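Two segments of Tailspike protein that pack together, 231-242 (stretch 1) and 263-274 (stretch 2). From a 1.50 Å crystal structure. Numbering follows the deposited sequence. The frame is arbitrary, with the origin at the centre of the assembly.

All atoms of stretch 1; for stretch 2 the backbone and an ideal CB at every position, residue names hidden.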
ATOM      1  N   HIS A 231      18.932   9.123  -1.552  1.00 10.93           N
ATOM      2  CA  HIS A 231      18.295   7.810  -1.735  1.00 11.35           C
ATOM      3  C   HIS A 231      18.186   7.438  -3.207  1.00 10.99           C
ATOM      4  O   HIS A 231      17.152   6.904  -3.656  1.00 11.63           O
ATOM      5  CB  HIS A 231      16.959   7.759  -0.956  1.00 11.47           C
ATOM      6  CG  HIS A 231      17.181   7.542   0.515  1.00 11.18           C
ATOM      7  ND1 HIS A 231      17.648   8.546   1.338  1.00 11.26           N
ATOM      8  CD2 HIS A 231      17.091   6.430   1.291  1.00 12.49           C
ATOM      9  CE1 HIS A 231      17.855   8.067   2.552  1.00 14.02           C
ATOM     10  NE2 HIS A 231      17.511   6.788   2.555  1.00 13.79           N
ATOM     11  N   ASP A 232      19.289   7.679  -3.938  1.00 10.76           N
ATOM     12  CA  ASP A 232      19.349   7.417  -5.376  1.00 10.78           C
ATOM     13  C   ASP A 232      20.097   6.088  -5.549  1.00 12.00           C
ATOM     14  O   ASP A 232      21.321   6.057  -5.564  1.00 11.95           O
ATOM     15  CB  ASP A 232      20.073   8.598  -6.071  1.00 12.01           C
ATOM     16  CG  ASP A 232      19.994   8.553  -7.579  1.00 12.70           C
ATOM     17  OD1 ASP A 232      19.562   7.542  -8.171  1.00 16.20           O
ATOM     18  OD2 ASP A 232      20.349   9.598  -8.168  1.00 15.67           O
ATOM     19  N   GLY A 233      19.340   4.988  -5.649  1.00 10.63           N
ATOM     20  CA  GLY A 233      19.916   3.629  -5.705  1.00 10.68           C
ATOM     21  C   GLY A 233      18.952   2.650  -5.065  1.00  9.79           C
ATOM     22  O   GLY A 233      18.227   3.015  -4.118  1.00 11.10           O
ATOM     23  N   GLY A 234      18.975   1.404  -5.546  1.00  9.54           N
ATOM     24  CA  GLY A 234      18.150   0.337  -4.969  1.00 10.55           C
ATOM     25  C   GLY A 234      17.355  -0.439  -5.985  1.00 10.62           C
ATOM     26  O   GLY A 234      17.793  -0.615  -7.123  1.00 10.51           O
ATOM     27  N   VAL A 235      16.189  -0.938  -5.570  1.00 10.65           N
ATOM     28  CA  VAL A 235      15.386  -1.819  -6.430  1.00 10.55           C
ATOM     29  C   VAL A 235      13.925  -1.410  -6.316  1.00 10.12           C
ATOM     30  O   VAL A 235      13.414  -1.223  -5.205  1.00 12.15           O
ATOM     31  CB  VAL A 235      15.507  -3.319  -6.020  1.00  9.54           C
ATOM     32  CG1 VAL A 235      14.630  -4.188  -6.917  1.00 11.54           C
ATOM     33  CG2 VAL A 235      16.980  -3.770  -6.027  1.00 12.27           C
ATOM     34  N   ARG A 236      13.237  -1.324  -7.471  1.00  9.65           N
ATOM     35  CA  ARG A 236      11.797  -1.003  -7.484  1.00  9.90           C
ATOM     36  C   ARG A 236      11.054  -1.903  -8.461  1.00 10.33           C
ATOM     37  O   ARG A 236      11.581  -2.156  -9.554  1.00 11.04           O
ATOM     38  CB  ARG A 236      11.578   0.475  -7.849  1.00 11.14           C
ATOM     39  CG  ARG A 236      10.100   0.861  -7.935  1.00 11.47           C
ATOM     40  CD  ARG A 236       9.862   2.357  -8.019  1.00 12.57           C
ATOM     41  NE  ARG A 236      10.569   3.084  -9.088  1.00 13.47           N
ATOM     42  CZ  ARG A 236      10.085   3.281 -10.318  1.00 14.76           C
ATOM     43  NH1 ARG A 236       8.937   2.688 -10.686  1.00 14.93           N
ATOM     44  NH2 ARG A 236      10.748   4.067 -11.192  1.00 16.78           N
ATOM     45  N   ASP A 237       9.875  -2.407  -8.046  1.00 10.55           N
ATOM     46  CA  ASP A 237       8.950  -3.145  -8.969  1.00 10.81           C
ATOM     47  C   ASP A 237       9.605  -4.381  -9.571  1.00 11.08           C
ATOM     48  O   ASP A 237       9.613  -4.544 -10.810  1.00 12.69           O
ATOM     49  CB  ASP A 237       8.462  -2.238 -10.103  1.00 10.96           C
ATOM     50  CG  ASP A 237       7.649  -1.062  -9.617  1.00 12.01           C
ATOM     51  OD1 ASP A 237       7.023  -1.158  -8.546  1.00 13.12           O
ATOM     52  OD2 ASP A 237       7.614  -0.034 -10.339  1.00 13.87           O
ATOM     53  N   LEU A 238      10.165  -5.246  -8.718  1.00 10.42           N
ATOM     54  CA  LEU A 238      10.836  -6.465  -9.195  1.00  9.96           C
ATOM     55  C   LEU A 238      10.133  -7.705  -8.634  1.00 10.34           C
ATOM     56  O   LEU A 238       9.694  -7.710  -7.475  1.00 12.25           O
ATOM     57  CB  LEU A 238      12.300  -6.468  -8.695  1.00 10.16           C
ATOM     58  CG  LEU A 238      13.129  -7.690  -9.088  1.00 10.01           C
ATOM     59  CD1 LEU A 238      13.399  -7.718 -10.596  1.00 12.97           C
ATOM     60  CD2 LEU A 238      14.440  -7.699  -8.294  1.00 12.65           C
ATOM     61  N   ILE A 239      10.050  -8.751  -9.450  1.00 10.54           N
ATOM     62  CA  ILE A 239       9.675 -10.106  -8.949  1.00  9.55           C
ATOM     63  C   ILE A 239      10.969 -10.912  -8.902  1.00 10.76           C
ATOM     64  O   ILE A 239      11.663 -11.011  -9.917  1.00 10.59           O
ATOM     65  CB  ILE A 239       8.629 -10.791  -9.872  1.00 10.22           C
ATOM     66  CG1 ILE A 239       7.339  -9.959  -9.921  1.00 11.31           C
ATOM     67  CG2 ILE A 239       8.378 -12.204  -9.385  1.00 11.27           C
ATOM     68  CD1 ILE A 239       6.348 -10.425 -10.955  1.00 16.27           C
ATOM     69  N   SER A 240      11.298 -11.487  -7.747  1.00 10.29           N
ATOM     70  CA  SER A 240      12.495 -12.326  -7.567  1.00 10.96           C
ATOM     71  C   SER A 240      11.987 -13.734  -7.314  1.00 10.98           C
ATOM     72  O   SER A 240      11.297 -13.974  -6.291  1.00 11.32           O
ATOM     73  CB  SER A 240      13.277 -11.821  -6.358  1.00 11.08           C
ATOM     74  OG  SER A 240      14.353 -12.687  -6.059  1.00 12.90           O
ATOM     75  N   TYR A 241      12.269 -14.656  -8.241  1.00 11.49           N
ATOM     76  CA  TYR A 241      11.625 -15.983  -8.208  1.00 11.09           C
ATOM     77  C   TYR A 241      12.617 -17.119  -8.041  1.00 11.34           C
ATOM     78  O   TYR A 241      13.469 -17.334  -8.920  1.00 12.44           O
ATOM     79  CB  TYR A 241      10.877 -16.180  -9.539  1.00 11.85           C
ATOM     80  CG  TYR A 241      10.307 -17.574  -9.764  1.00 11.06           C
ATOM     81  CD1 TYR A 241       9.348 -18.139  -8.892  1.00 11.20           C
ATOM     82  CD2 TYR A 241      10.710 -18.315 -10.888  1.00 12.89           C
ATOM     83  CE1 TYR A 241       8.818 -19.420  -9.132  1.00 12.29           C
ATOM     84  CE2 TYR A 241      10.182 -19.607 -11.143  1.00 14.17           C
ATOM     85  CZ  TYR A 241       9.227 -20.133 -10.251  1.00 12.03           C
ATOM     86  OH  TYR A 241       8.654 -21.375 -10.462  1.00 13.39           O
ATOM     87  N   ARG A 242      12.526 -17.814  -6.915  1.00 11.96           N
ATOM     88  CA  ARG A 242      13.343 -19.030  -6.672  1.00 12.06           C
ATOM     89  C   ARG A 242      14.863 -18.848  -6.800  1.00 12.18           C
ATOM     90  O   ARG A 242      15.602 -19.764  -7.281  1.00 12.31           O
ATOM     91  CB  ARG A 242      12.853 -20.199  -7.544  1.00 12.38           C
ATOM     92  CG  ARG A 242      11.515 -20.714  -7.047  1.00 12.07           C
ATOM     93  CD  ARG A 242      11.017 -21.838  -7.946  1.00 12.90           C
ATOM     94  NE  ARG A 242       9.770 -22.400  -7.448  1.00 13.39           N
ATOM     95  CZ  ARG A 242       9.158 -23.419  -8.032  1.00 13.08           C
ATOM     96  NH1 ARG A 242       9.743 -24.017  -9.087  1.00 12.77           N
ATOM     97  NH2 ARG A 242       8.024 -23.890  -7.526  1.00 13.23           N
ATOM     98  N   UNK A 263      24.301   1.698   2.227  1.00 11.08           N
ATOM     99  CA  UNK A 263      23.599   2.763   2.933  1.00 11.36           C
ATOM    100  C   UNK A 263      22.596   3.461   2.067  1.00 11.08           C
ATOM    101  O   UNK A 263      22.791   3.591   0.845  1.00 11.70           O
ATOM    102  CB  UNK A 263      24.595   3.787   3.481  1.00 11.36           C
ATOM    103  N   UNK A 264      21.502   3.901   2.689  1.00 11.06           N
ATOM    104  CA  UNK A 264      20.617   4.874   2.045  1.00 10.58           C
ATOM    105  C   UNK A 264      20.050   4.472   0.672  1.00 11.01           C
ATOM    106  O   UNK A 264      20.060   5.256  -0.296  1.00 11.79           O
ATOM    107  CB  UNK A 264      21.380   6.191   1.887  1.00 10.58           C
ATOM    108  N   UNK A 265      19.607   3.217   0.573  1.00 10.46           N
ATOM    109  CA  UNK A 265      18.975   2.728  -0.659  1.00 11.06           C
ATOM    110  C   UNK A 265      17.459   2.684  -0.466  1.00 10.72           C
ATOM    111  O   UNK A 265      16.953   2.767   0.683  1.00 12.32           O
ATOM    112  CB  UNK A 265      19.510   1.346  -1.039  1.00 11.06           C
ATOM    113  N   UNK A 266      16.740   2.541  -1.584  1.00 11.08           N
ATOM    114  CA  UNK A 266      15.283   2.362  -1.563  1.00 10.96           C
ATOM    115  C   UNK A 266      14.925   1.013  -2.167  1.00 10.37           C
ATOM    116  O   UNK A 266      15.391   0.680  -3.274  1.00 11.33           O
ATOM    117  CB  UNK A 266      14.580   3.490  -2.321  1.00 10.96           C
ATOM    118  N   UNK A 267      14.130   0.234  -1.426  1.00 10.83           N
ATOM    119  CA  UNK A 267      13.592  -1.029  -1.908  1.00 10.65           C
ATOM    120  C   UNK A 267      12.082  -0.870  -1.868  1.00 10.74           C
ATOM    121  O   UNK A 267      11.494  -0.809  -0.767  1.00 12.61           O
ATOM    122  CB  UNK A 267      14.068  -2.221  -1.076  1.00 10.65           C
ATOM    123  N   UNK A 268      11.470  -0.791  -3.057  1.00 10.18           N
ATOM    124  CA  UNK A 268      10.043  -0.461  -3.179  1.00 11.56           C
ATOM    125  C   UNK A 268       9.347  -1.455  -4.113  1.00 11.59           C
ATOM    126  O   UNK A 268       9.652  -1.483  -5.307  1.00 12.70           O
ATOM    127  CB  UNK A 268       9.862   0.968  -3.695  1.00 11.56           C
ATOM    128  N   UNK A 269       8.411  -2.238  -3.579  1.00 11.48           N
ATOM    129  CA  UNK A 269       7.612  -3.159  -4.381  1.00 11.14           C
ATOM    130  C   UNK A 269       8.438  -4.299  -4.937  1.00 11.37           C
ATOM    131  O   UNK A 269       8.684  -4.405  -6.158  1.00 12.88           O
ATOM    132  CB  UNK A 269       6.935  -2.408  -5.529  1.00 11.14           C
ATOM    133  N   UNK A 270       8.857  -5.161  -4.034  1.00 11.20           N
ATOM    134  CA  UNK A 270       9.576  -6.360  -4.389  1.00 12.07           C
ATOM    135  C   UNK A 270       8.681  -7.517  -3.985  1.00 10.96           C
ATOM    136  O   UNK A 270       8.181  -7.546  -2.864  1.00 11.74           O
ATOM    137  CB  UNK A 270      10.950  -6.429  -3.719  1.00 12.07           C
ATOM    138  N   UNK A 271       8.477  -8.450  -4.915  1.00 10.97           N
ATOM    139  CA  UNK A 271       7.720  -9.687  -4.692  1.00 10.09           C
ATOM    140  C   UNK A 271       8.724 -10.821  -4.745  1.00 11.63           C
ATOM    141  O   UNK A 271       9.311 -11.058  -5.820  1.00 11.92           O
ATOM    142  CB  UNK A 271       6.604  -9.876  -5.721  1.00 10.09           C
ATOM    143  N   UNK A 272       8.911 -11.533  -3.632  1.00 10.56           N
ATOM    144  CA  UNK A 272       9.889 -12.643  -3.606  1.00 10.76           C
ATOM    145  C   UNK A 272       9.156 -13.937  -3.402  1.00 10.91           C
ATOM    146  O   UNK A 272       8.402 -14.083  -2.430  1.00 11.32           O
ATOM    147  CB  UNK A 272      10.936 -12.450  -2.508  1.00 10.76           C
ATOM    148  N   UNK A 273       9.329 -14.846  -4.344  1.00 11.06           N
ATOM    149  CA  UNK A 273       8.646 -16.144  -4.299  1.00 11.80           C
ATOM    150  C   UNK A 273       9.651 -17.282  -4.125  1.00 12.21           C
ATOM    151  O   UNK A 273      10.478 -17.497  -5.002  1.00 12.47           O
ATOM    152  CB  UNK A 273       7.823 -16.360  -5.571  1.00 11.80           C
ATOM    153  N   UNK A 274       9.574 -18.010  -3.005  1.00 11.55           N
ATOM    154  CA  UNK A 274      10.353 -19.246  -2.787  1.00 11.75           C
ATOM    155  C   UNK A 274      11.860 -19.090  -2.981  1.00 12.45           C
ATOM    156  O   UNK A 274      12.502 -19.956  -3.581  1.00 12.94           O
ATOM    157  CB  UNK A 274       9.850 -20.336  -3.735  1.00 11.75           C
TER

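The two stretches run parallel, two short strands on each broken by a corner at Asp 237 and at position 269. Backbone hydrogen bonds fix the register, so from 266 onward each position reads against a known neighbour.

Position 263 has nothing of stretch 1 near its CB; it is Tyr 263. At 264 phi is positive, and the ideal CB lies 4.0 Å from His 231 NE2, which favours a slim methylene start. Arg 264 lays its CB over the imidazole face, 4.0 Å from the ring centroid, and leads its end away.

Position 265 points away overall, yet its CB sits 3.7 Å from Gly 233 O, beside two glycines. An aliphatic chain could use that space, and Leu 265 does: its CD2 comes 4.0 Å from Gly 234 N.

At 266 the CB points sideways, near the carbonyls of His 231 and Gly 233; a compact beta-branched residue suits a strand here. Val 266 brings CG2 to 3.7 Å from His 231 CB, while its N donates to Gly 233 O at 3.0 Å.

Position 267 shares a face with Val 235, so apolar groups, aliphatic or aromatic, would fit. Phe 267 places CD1 4.2 Å from Val 235 CB.

Position 268 lies beside Arg 236, its CB 4.2 Å from Arg 236 CG; an acid or a polar residue is plausible. Asp 268 has OD2 3.6 Å from Arg 236 CD, a contact with the methylene, whereas Arg 236 NH1 forms a salt bridge with Asp 237 OD2.

Position 269 turns the corner with phi and psi both positive, its CB 3.3 Å from Asp 237 OD1. Glycine, or Asn for its tolerance of this conformation and its donor, would answer. Asn 269 gives ND2 to Asp 237 OD1 at 2.9 Å.

Position 270 pairs with Leu 238, past the corner, its CB 5.4 Å from Val 235 CG1; an aliphatic would suit. Ile 270 reaches CD1 to 4.0 Å from Val 235 CG1.

Position 271 sits beside Ile 239, where a beta-branched residue fits; Thr 271 has CB 4.1 Å from Ile 239 CG1.

At 272 the CB is 4.1 Å from Ser 240 O, so Ser, Thr or Val would suit; Thr 272 puts OG1 4.1 Å from Ser 240 CB.

The CB at 273 is 4.1 Å from Tyr 241 CD1, inviting Val, Ile or Leu; Ile 273 sets CG2 at the ring edge, 3.8 Å from Tyr 241 CD1.

At 274, Arg 242 offers donors: an amide or acid suits. Gln 274 OE1 accepts from Arg 242 NE at 2.9 Å and NH2 at 3.0 Å.

Stretch 2 263-274: YRLVFDNITTIQ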
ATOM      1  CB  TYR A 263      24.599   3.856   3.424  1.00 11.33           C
ATOM      2  CG  TYR A 263      25.495   3.387   4.550  1.00 11.84           C
ATOM      3  CD1 TYR A 263      25.157   3.627   5.888  1.00 12.32           C
ATOM      4  CD2 TYR A 263      26.680   2.691   4.287  1.00 12.47           C
ATOM      5  CE1 TYR A 263      25.954   3.168   6.933  1.00 12.98           C
ATOM      6  CE2 TYR A 263      27.495   2.245   5.321  1.00 13.82           C
ATOM      7  CZ  TYR A 263      27.117   2.486   6.652  1.00 13.01           C
ATOM      8  OH  TYR A 263      27.893   2.044   7.671  1.00 15.33           O
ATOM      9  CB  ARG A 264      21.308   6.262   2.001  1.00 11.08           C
ATOM     10  CG  ARG A 264      21.469   6.812   3.428  1.00 11.75           C
ATOM     11  CD  ARG A 264      22.114   8.192   3.471  1.00 12.00           C
ATOM     12  NE  ARG A 264      23.490   8.236   2.978  1.00 12.62           N
ATOM     13  CZ  ARG A 264      24.357   9.214   3.263  1.00 14.16           C
ATOM     14  NH1 ARG A 264      23.978  10.252   4.009  1.00 13.59           N
ATOM     15  NH2 ARG A 264      25.593   9.164   2.788  1.00 14.55           N
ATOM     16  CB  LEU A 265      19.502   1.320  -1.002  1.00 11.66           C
ATOM     17  CG  LEU A 265      21.025   1.287  -1.250  1.00 12.08           C
ATOM     18  CD1 LEU A 265      21.512  -0.169  -1.393  1.00 12.58           C
ATOM     19  CD2 LEU A 265      21.415   2.083  -2.514  1.00 13.26           C
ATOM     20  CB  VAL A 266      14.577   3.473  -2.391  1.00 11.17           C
ATOM     21  CG1 VAL A 266      13.042   3.214  -2.420  1.00 14.46           C
ATOM     22  CG2 VAL A 266      14.875   4.860  -1.819  1.00 14.03           C
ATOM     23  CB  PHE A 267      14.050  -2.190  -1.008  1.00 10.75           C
ATOM     24  CG  PHE A 267      15.558  -2.312  -0.918  1.00 11.60           C
ATOM     25  CD1 PHE A 267      16.261  -3.013  -1.896  1.00 12.93           C
ATOM     26  CD2 PHE A 267      16.295  -1.656   0.106  1.00 13.36           C
ATOM     27  CE1 PHE A 267      17.656  -3.119  -1.824  1.00 14.44           C
ATOM     28  CE2 PHE A 267      17.708  -1.746   0.162  1.00 14.96           C
ATOM     29  CZ  PHE A 267      18.379  -2.480  -0.803  1.00 14.75           C
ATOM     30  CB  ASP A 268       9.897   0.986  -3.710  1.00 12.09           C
ATOM     31  CG  ASP A 268       8.452   1.368  -4.058  1.00 12.30           C
ATOM     32  OD1 ASP A 268       7.488   0.750  -3.553  1.00 13.88           O
ATOM     33  OD2 ASP A 268       8.283   2.348  -4.831  1.00 15.41           O
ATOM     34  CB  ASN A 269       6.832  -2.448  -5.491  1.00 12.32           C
ATOM     35  CG  ASN A 269       5.741  -3.339  -6.075  1.00 13.83           C
ATOM     36  OD1 ASN A 269       5.438  -4.370  -5.484  1.00 17.24           O
ATOM     37  ND2 ASN A 269       5.215  -2.998  -7.248  1.00 13.79           N
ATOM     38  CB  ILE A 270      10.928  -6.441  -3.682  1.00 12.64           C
ATOM     39  CG1 ILE A 270      11.804  -5.235  -4.088  1.00 16.42           C
ATOM     40  CG2 ILE A 270      11.625  -7.827  -3.992  1.00 13.36           C
ATOM     41  CD1 ILE A 270      13.067  -5.071  -3.303  1.00 18.82           C
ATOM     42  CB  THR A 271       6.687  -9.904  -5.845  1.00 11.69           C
ATOM     43  OG1 THR A 271       5.773  -8.802  -5.857  1.00 11.37           O
ATOM     44  CG2 THR A 271       5.951 -11.231  -5.694  1.00 13.92           C
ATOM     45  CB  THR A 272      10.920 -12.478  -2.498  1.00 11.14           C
ATOM     46  OG1 THR A 272      11.589 -11.229  -2.657  1.00 12.10           O
ATOM     47  CG2 THR A 272      11.950 -13.628  -2.565  1.00 11.21           C
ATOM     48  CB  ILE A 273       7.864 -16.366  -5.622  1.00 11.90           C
ATOM     49  CG1 ILE A 273       6.760 -15.279  -5.791  1.00 12.39           C
ATOM     50  CG2 ILE A 273       7.280 -17.812  -5.670  1.00 12.63           C
ATOM     51  CD1 ILE A 273       6.103 -15.196  -7.223  1.00 13.10           C
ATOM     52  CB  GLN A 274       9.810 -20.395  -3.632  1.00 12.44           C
ATOM     53  CG  GLN A 274       8.396 -20.794  -3.196  1.00 12.08           C
ATOM     54  CD  GLN A 274       7.842 -21.924  -4.052  1.00 12.22           C
ATOM     55  OE1 GLN A 274       7.939 -21.907  -5.303  1.00 13.04           O
ATOM     56  NE2 GLN A 274       7.267 -22.920  -3.396  1.00 14.40           N
TER
HETATM   57  O   HOH W   1       6.367   1.212  -7.315  1.00 23.78           O
HETATM   58  O   HOH W   2       6.786  -6.575  -7.150  1.00 14.50           O
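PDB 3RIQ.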